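Local coordinates for protein disulphide isomerase (Xylella fastidiosa, PDB 3FK8) that belongs to the thioredoxin family and probably acts as a disulphide isomerase, rearranging disulphide bonds in other proteins, at residues His11-Ala14 with Trp15-Val18. Numbering follows the deposited sequence. Where two conformers were deposited one is given.
Sequences HADA and WTQV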
loop_
_atom_site.group_PDB
_atom_site.type_symbol
_atom_site.label_atom_id
_atom_site.label_comp_id
_atom_site.label_asym_id
_atom_site.label_seq_id
_atom_site.Cartn_x
_atom_site.Cartn_y
_atom_site.Cartn_z
ATOM N N HIS A 11 8.487 0.740 13.700
ATOM C CA HIS A 11 9.430 -0.227 14.241
ATOM C C HIS A 11 9.494 -1.514 13.455
ATOM O O HIS A 11 10.365 -2.358 13.752
ATOM C CB HIS A 11 9.085 -0.533 15.718
ATOM C CG HIS A 11 9.056 0.686 16.566
ATOM N ND1 HIS A 11 10.149 1.510 16.683
ATOM C CD2 HIS A 11 8.023 1.326 17.162
ATOM C CE1 HIS A 11 9.820 2.560 17.412
ATOM N NE2 HIS A 11 8.534 2.473 17.708
ATOM N N ALA A 12 8.603 -1.670 12.461
ATOM C CA ALA A 12 8.545 -2.918 11.724
ATOM C C ALA A 12 9.818 -3.160 10.905
ATOM O O ALA A 12 10.460 -2.223 10.402
ATOM C CB ALA A 12 7.321 -2.923 10.828
ATOM N N ASP A 13 10.157 -4.438 10.752
ATOM C CA ASP A 13 11.164 -4.912 9.820
ATOM C C ASP A 13 10.421 -5.071 8.493
ATOM O O ASP A 13 9.826 -6.109 8.235
ATOM C CB ASP A 13 11.761 -6.238 10.357
ATOM C CG ASP A 13 12.693 -6.915 9.379
ATOM O OD1 ASP A 13 12.894 -6.432 8.214
ATOM O OD2 ASP A 13 13.217 -8.009 9.793
ATOM N N ALA A 14 10.418 -4.010 7.683
ATOM C CA ALA A 14 9.576 -4.022 6.505
ATOM C C ALA A 14 9.996 -5.117 5.505
ATOM O O ALA A 14 9.146 -5.729 4.872
ATOM C CB ALA A 14 9.600 -2.636 5.857
ATOM N N TRP A 15 11.299 -5.363 5.311
ATOM C CA TRP A 15 11.704 -6.420 4.382
ATOM C C TRP A 15 11.152 -7.792 4.769
ATOM O O TRP A 15 10.688 -8.552 3.915
ATOM C CB TRP A 15 13.223 -6.544 4.277
ATOM C CG TRP A 15 13.819 -5.520 3.340
ATOM C CD1 TRP A 15 14.414 -4.340 3.680
ATOM C CD2 TRP A 15 13.872 -5.615 1.919
ATOM N NE1 TRP A 15 14.826 -3.684 2.545
ATOM C CE2 TRP A 15 14.539 -4.463 1.449
ATOM C CE3 TRP A 15 13.426 -6.573 0.994
ATOM C CZ2 TRP A 15 14.761 -4.226 0.062
ATOM C CZ3 TRP A 15 13.629 -6.319 -0.400
ATOM C CH2 TRP A 15 14.299 -5.157 -0.833
ATOM N N THR A 16 11.208 -8.089 6.071
ATOM C CA THR A 16 10.648 -9.353 6.571
ATOM C C THR A 16 9.160 -9.409 6.324
ATOM O O THR A 16 8.660 -10.418 5.800
ATOM C CB THR A 16 10.999 -9.579 8.021
ATOM O OG1 THR A 16 12.417 -9.657 8.111
ATOM C CG2 THR A 16 10.475 -10.932 8.482
ATOM N N GLN A 17 8.470 -8.298 6.617
ATOM C CA GLN A 17 7.021 -8.225 6.399
ATOM C C GLN A 17 6.651 -8.401 4.941
ATOM O O GLN A 17 5.690 -9.105 4.639
ATOM C CB GLN A 17 6.405 -6.957 6.966
ATOM C CG GLN A 17 6.471 -6.969 8.492
ATOM C CD GLN A 17 5.701 -5.866 9.159
ATOM O OE1 GLN A 17 5.509 -4.799 8.580
ATOM N NE2 GLN A 17 5.285 -6.092 10.423
ATOM N N VAL A 18 7.418 -7.784 4.036
ATOM C CA VAL A 18 7.122 -7.935 2.620
ATOM C C VAL A 18 7.391 -9.389 2.188
ATOM O O VAL A 18 6.619 -9.982 1.468
ATOM C CB VAL A 18 7.959 -6.950 1.794
ATOM C CG1 VAL A 18 7.882 -7.252 0.311
ATOM C CG2 VAL A 18 7.487 -5.518 2.056
HETATM O O HOH W 1 13.724 -4.225 6.903
#
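Asp13 and Thr16 carry the polar side of this helix start. The carboxylate of Asp13 accepts from the backbone of Thr16. Its OD1 takes Thr16 N at 3.2 Å, with an N-H...O angle of 166°, nearly straight. The amide does not lie in the carboxylate plane but meets OD1 from above it. Thr16 OG1 lies 2.5 Å from Asp13 OD2, too short to be taken at face value, so this second bond is doubtful in detail. With chi1 at 173°, Asp13 swings CG away from its own backbone N and beside its carbonyl carbon, over the first turn. In the Thr16 conformer given, OG1 sits beside the backbone N, on the side of the carboxylate.

A water extends the cap. It donates to Asp13 OD1 at 2.7 Å and accepts from Trp15 N, so it satisfies the Trp15 amide and links it to the carboxylate.

Asp13 is thus the N-cap of helix 14-28, which packs on the sheet of the thioredoxin fold. Its negative charge probably interacts favourably with the positive end of the helix dipole. Regular backbone bonds begin here: Gln17 N donates to Asp13 O at 3.0 Å, and Val18 N to Ala14 O at 2.8 Å.

The van der Waals contacts are few. The extended Gln17 side chain runs back past the cap, and its OE1 lies 3.4 Å from Ala12 CB. Val18 CG2 rests 3.3 Å from Ala14 O. Ala14 and Val18 face inward, onto Ile69 of strand 65-70 and Leu80 of helix 78-83. The Trp15 side chain also touches Leu80, and its NE1 is hydrogen-bonded to Glu79.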